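Long-range contacts in polysaccharide deacetylase (Streptococcus pyogenes, PDB 6DQ3), which removes N-acetyl groups from the cell wall linkage unit of streptococcal rhamnopolysaccharides, as a zinc-dependent member of carbohydrate esterase family 4: residues D132-H137 with T149-D154; I168-P173 with L188-G193. One frame throughout, in Å; residues are numbered along the deposited sequence.

The two contacts lie with their centres about 10 Å apart, on the same side of the chain's centre, in the barrel-like fold of a family 4 deacetylase. They come in series: interaction 1 joins the loop after strand 128-132 to helix 145-162, and interaction 2 follows, pairing strand 169-171 with strand 192-198, which helix 179-187 connects. They also touch. The ring nitrogen ND1 of the zinc ligand His133 probably hydrogen-bonds to Ala171 O, which joins strand 169-171 to the metal-binding loop. Tyr190 OH probably hydrogen-bonds to Met152 O, which joins the entry to strand 192-198 to helix 145-162.

Interaction 1: D132-H137 with T149-D154; sequences DHTVNH and TTEMKD. With ZN (zinc ion), chain D; EDO (1,2-ethanediol), chain H.
Glu151 reaches from its helix into the bend formed by Thr134, Val135 and Asn136, and its carboxylate meets that bend with both oxygens. The chain bends at chi2 (-73°), which brings CD to the loop. OE1 accepts a nearly straight bond from Asn136 N on its syn lone pair, at 2.9 Å, and takes a weak second one from Val135 N. OE2, also met on its syn side, receives Asn136 ND2 at 2.9 Å. The Asn136 side chain crosses that of Glu151 at about a right angle, with the amide and carboxylate planes 69° apart, yet OE2 stays close to the amide plane. On the far end of the same amide, OD1 accepts from a bound 1,2-ethanediol. Val135 lays CB 3.4 Å from Glu151 OE1, and its CG2 lies 4.0 Å from Asp154 CB.

The loop also braces itself. Asp132 OD1 accepts from Thr134 N, 2.8 Å, from above the carboxylate plane, closing an Asx turn, while its OD2 hydrogen-bonds to Ser155 OG of helix 145-162. Thr134 OG1 accepts from His137 N three residues on, an ST motif. His133 and His137 hold zinc through NE2 at 2.2 and 2.1 Å, and Asp78 is the third protein ligand: the Asp-His-His metal site characteristic of carbohydrate esterase family 4 deacetylases.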
# COMPACT_ATOMS: atom_id res chain seq x y z
N ASP A 132 7.88 -0.75 2.23
CA ASP A 132 8.49 0.15 3.20
C ASP A 132 7.59 1.32 3.56
O ASP A 132 6.93 1.91 2.70
CB ASP A 132 9.82 0.67 2.64
CG ASP A 132 10.61 1.42 3.67
OD1 ASP A 132 10.34 2.62 3.89
OD2 ASP A 132 11.50 0.80 4.28
N HIS A 133 7.57 1.65 4.85
CA HIS A 133 6.88 2.84 5.35
C HIS A 133 7.71 3.54 6.42
O HIS A 133 7.16 4.11 7.36
CB HIS A 133 5.49 2.47 5.87
CG HIS A 133 4.51 3.60 5.84
ND1 HIS A 133 4.51 4.58 4.87
CD2 HIS A 133 3.47 3.88 6.66
CE1 HIS A 133 3.53 5.43 5.11
NE2 HIS A 133 2.88 5.03 6.19
N THR A 134 9.04 3.48 6.27
CA THR A 134 10.05 4.07 7.15
C THR A 134 10.16 3.34 8.48
O THR A 134 9.35 2.46 8.79
CB THR A 134 9.80 5.56 7.43
OG1 THR A 134 8.77 5.71 8.42
CG2 THR A 134 9.42 6.31 6.16
N VAL A 135 11.16 3.71 9.28
CA VAL A 135 11.34 3.10 10.59
C VAL A 135 10.39 3.72 11.61
O VAL A 135 9.65 3.01 12.29
CB VAL A 135 12.80 3.24 11.06
CG1 VAL A 135 12.98 2.63 12.45
CG2 VAL A 135 13.77 2.63 10.06
N ASN A 136 10.39 5.05 11.72
CA ASN A 136 9.67 5.74 12.78
C ASN A 136 8.52 6.60 12.28
O ASN A 136 7.87 7.27 13.09
CB ASN A 136 10.66 6.60 13.58
CG ASN A 136 11.73 5.76 14.27
OD1 ASN A 136 11.43 4.97 15.17
ND2 ASN A 136 12.99 5.94 13.87
N HIS A 137 8.22 6.58 10.98
CA HIS A 137 7.11 7.32 10.40
C HIS A 137 7.24 8.83 10.62
O HIS A 137 6.26 9.49 11.01
CB HIS A 137 5.78 6.82 10.99
CG HIS A 137 4.59 7.04 10.11
ND1 HIS A 137 3.77 8.14 10.21
CD2 HIS A 137 4.05 6.26 9.14
CE1 HIS A 137 2.80 8.05 9.33
NE2 HIS A 137 2.94 6.92 8.66
N THR A 149 17.77 9.33 4.64
CA THR A 149 18.47 8.13 4.20
C THR A 149 18.32 7.02 5.24
O THR A 149 17.95 5.89 4.91
CB THR A 149 19.94 8.45 3.92
OG1 THR A 149 20.03 9.52 2.97
CG2 THR A 149 20.66 7.23 3.37
N THR A 150 18.59 7.33 6.51
CA THR A 150 18.47 6.33 7.57
C THR A 150 17.06 5.77 7.64
O THR A 150 16.86 4.55 7.70
CB THR A 150 18.89 6.94 8.91
OG1 THR A 150 20.24 7.40 8.83
CG2 THR A 150 18.76 5.92 10.04
N GLU A 151 16.05 6.65 7.64
CA GLU A 151 14.67 6.20 7.80
C GLU A 151 14.23 5.30 6.66
O GLU A 151 13.47 4.35 6.86
CB GLU A 151 13.75 7.41 7.90
CG GLU A 151 13.78 8.12 9.25
CD GLU A 151 13.08 7.32 10.33
OE1 GLU A 151 12.30 6.40 10.01
OE2 GLU A 151 13.29 7.63 11.52
N MET A 152 14.70 5.58 5.44
CA MET A 152 14.31 4.80 4.28
C MET A 152 15.21 3.59 4.07
O MET A 152 14.76 2.59 3.48
CB MET A 152 14.32 5.68 3.03
CG MET A 152 13.17 6.67 2.95
SD MET A 152 13.07 7.52 1.36
CE MET A 152 14.15 8.92 1.66
N LYS A 153 16.45 3.65 4.53
CA LYS A 153 17.41 2.58 4.32
C LYS A 153 17.33 1.51 5.40
O LYS A 153 17.31 0.31 5.09
CB LYS A 153 18.84 3.13 4.27
CG LYS A 153 19.93 2.07 4.19
CD LYS A 153 21.32 2.69 4.20
CE LYS A 153 22.38 1.72 3.71
NZ LYS A 153 22.38 0.44 4.46
N ASP A 154 17.34 1.92 6.67
CA ASP A 154 17.37 0.95 7.76
C ASP A 154 16.11 0.10 7.78
O ASP A 154 16.16 -1.07 8.18
CB ASP A 154 17.54 1.67 9.10
CG ASP A 154 18.94 2.20 9.32
OD1 ASP A 154 19.83 1.98 8.47
OD2 ASP A 154 19.15 2.85 10.37
ZN ZN D . 1.48 6.16 7.42
C1 EDO H . 8.25 2.45 17.70
O1 EDO H . 7.97 2.65 19.09
C2 EDO H . 9.23 3.51 17.22
O2 EDO H . 9.62 3.18 15.88
O HOH W 1 -0.22 7.26 8.67

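Interaction 2: I168-P173 with L188-G193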
# COMPACT_ATOMS: atom_id res chain seq x y z
N ILE A 168 11.10 -3.16 -2.77
CA ILE A 168 11.24 -2.26 -3.91
C ILE A 168 10.34 -1.05 -3.84
O ILE A 168 10.51 -0.13 -4.65
CB ILE A 168 11.01 -3.01 -5.25
CG1 ILE A 168 9.58 -3.56 -5.32
CG2 ILE A 168 12.00 -4.14 -5.41
CD1 ILE A 168 9.16 -3.95 -6.73
N ALA A 169 9.36 -1.01 -2.93
CA ALA A 169 8.38 0.07 -2.91
C ALA A 169 8.36 0.75 -1.55
O ALA A 169 8.57 0.11 -0.52
CB ALA A 169 6.98 -0.46 -3.25
N ILE A 170 8.08 2.05 -1.57
CA ILE A 170 7.94 2.84 -0.35
C ILE A 170 6.68 3.68 -0.46
O ILE A 170 6.29 4.12 -1.54
CB ILE A 170 9.19 3.73 -0.10
CG1 ILE A 170 9.03 4.53 1.20
CG2 ILE A 170 9.42 4.66 -1.29
CD1 ILE A 170 10.27 5.30 1.60
N ALA A 171 6.01 3.85 0.68
CA ALA A 171 4.94 4.84 0.84
C ALA A 171 5.45 5.91 1.79
O ALA A 171 5.86 5.60 2.91
CB ALA A 171 3.66 4.19 1.38
N TYR A 172 5.44 7.17 1.35
CA TYR A 172 5.95 8.25 2.20
C TYR A 172 4.94 8.57 3.30
O TYR A 172 3.74 8.69 3.02
CB TYR A 172 6.23 9.50 1.36
CG TYR A 172 7.07 9.17 0.15
CD1 TYR A 172 8.36 8.69 0.31
CD2 TYR A 172 6.56 9.29 -1.13
CE1 TYR A 172 9.12 8.36 -0.78
CE2 TYR A 172 7.32 8.97 -2.22
CZ TYR A 172 8.60 8.49 -2.04
OH TYR A 172 9.37 8.16 -3.13
N PRO A 173 5.38 8.68 4.56
CA PRO A 173 4.43 8.99 5.63
C PRO A 173 3.66 10.27 5.36
O PRO A 173 4.25 11.32 5.07
CB PRO A 173 5.32 9.10 6.88
CG PRO A 173 6.46 8.16 6.57
CD PRO A 173 6.71 8.33 5.08
N LEU A 188 18.77 4.49 -3.03
CA LEU A 188 18.60 3.32 -2.18
C LEU A 188 17.96 2.15 -2.92
O LEU A 188 17.61 1.15 -2.29
CB LEU A 188 17.76 3.67 -0.96
CG LEU A 188 18.35 4.71 -0.00
CD1 LEU A 188 17.37 5.04 1.10
CD2 LEU A 188 19.66 4.18 0.57
N ASN A 189 17.80 2.26 -4.24
CA ASN A 189 17.32 1.18 -5.10
C ASN A 189 15.85 0.86 -4.90
O ASN A 189 15.41 -0.26 -5.19
CB ASN A 189 18.18 -0.08 -4.91
CG ASN A 189 19.61 0.10 -5.43
OD1 ASN A 189 20.59 -0.21 -4.73
ND2 ASN A 189 19.74 0.61 -6.65
N TYR A 190 15.06 1.81 -4.41
CA TYR A 190 13.61 1.70 -4.54
C TYR A 190 13.20 1.85 -5.99
O TYR A 190 13.75 2.67 -6.73
CB TYR A 190 12.92 2.77 -3.70
CG TYR A 190 12.92 2.48 -2.23
CD1 TYR A 190 12.02 1.57 -1.69
CD2 TYR A 190 13.80 3.12 -1.37
CE1 TYR A 190 12.00 1.30 -0.34
CE2 TYR A 190 13.79 2.86 -0.03
CZ TYR A 190 12.89 1.95 0.48
OH TYR A 190 12.88 1.68 1.83
N LYS A 191 12.22 1.06 -6.41
CA LYS A 191 11.72 1.10 -7.78
C LYS A 191 10.39 1.82 -7.90
O LYS A 191 10.09 2.39 -8.96
CB LYS A 191 11.56 -0.32 -8.32
CG LYS A 191 12.85 -1.13 -8.33
CD LYS A 191 13.91 -0.48 -9.20
CE LYS A 191 15.23 -1.24 -9.18
NZ LYS A 191 16.26 -0.58 -10.04
N LEU A 192 9.59 1.81 -6.83
CA LEU A 192 8.27 2.41 -6.80
C LEU A 192 8.10 3.23 -5.54
O LEU A 192 8.62 2.88 -4.47
CB LEU A 192 7.16 1.35 -6.84
CG LEU A 192 7.07 0.46 -8.08
CD1 LEU A 192 6.04 -0.65 -7.84
CD2 LEU A 192 6.71 1.28 -9.31
N GLY A 193 7.34 4.32 -5.65
CA GLY A 193 6.98 5.13 -4.51
C GLY A 193 5.55 5.62 -4.67
O GLY A 193 5.14 6.00 -5.77
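Ile168 O receives two backbone donors, Lys191 N at 2.7 Å and Leu192 N at 3.1 Å, and this shared acceptor opens the pairing of the two strands. Further along, Ile170 N returns a bond to Leu192 O, also 3.1 Å. Ala169 CA shares Leu192 O as a CA-H...O contact, and Gly193 CA makes another with Ile170 O one step on. Beside this backbone ladder the Tyr190 ring stands with one face under Ile170. The isoleucine CB lies 3.7 Å above the ring plane, offset toward the rim near CE1, as a CH-pi contact, and the two side chains cross at about a right angle. Ile168 O, by contrast, lies at the ring's edge, in its plane.

The parallel bridges, Ala169 with Leu192 and Ile170 with Gly193, belong to a beta-alpha-beta unit in which helix 179-187 connects strand 169-171 to strand 192-198. On one face of the sheet Ala169 CB packs on Leu192 CB, 4.0 Å apart, and Leu192 rests against Val57 of helix 54-63. The other face carries Ile170, and at Gly193 the absence of a side chain lets the tip of Tyr172 come in, its OH 4.1 Å from Gly193 CA. That hydroxyl is held by a hydrogen bond with Leu208 O.

Asn189, with positive phi, is the C-prime residue of the Schellman motif that ends the helix and leads the chain into Tyr190. Beyond the strands, the Tyr190 side chain packs on Ala185 of helix 179-187, and Gln131 OE1 accepts from the backbone nitrogens of Ile168 and Ala169.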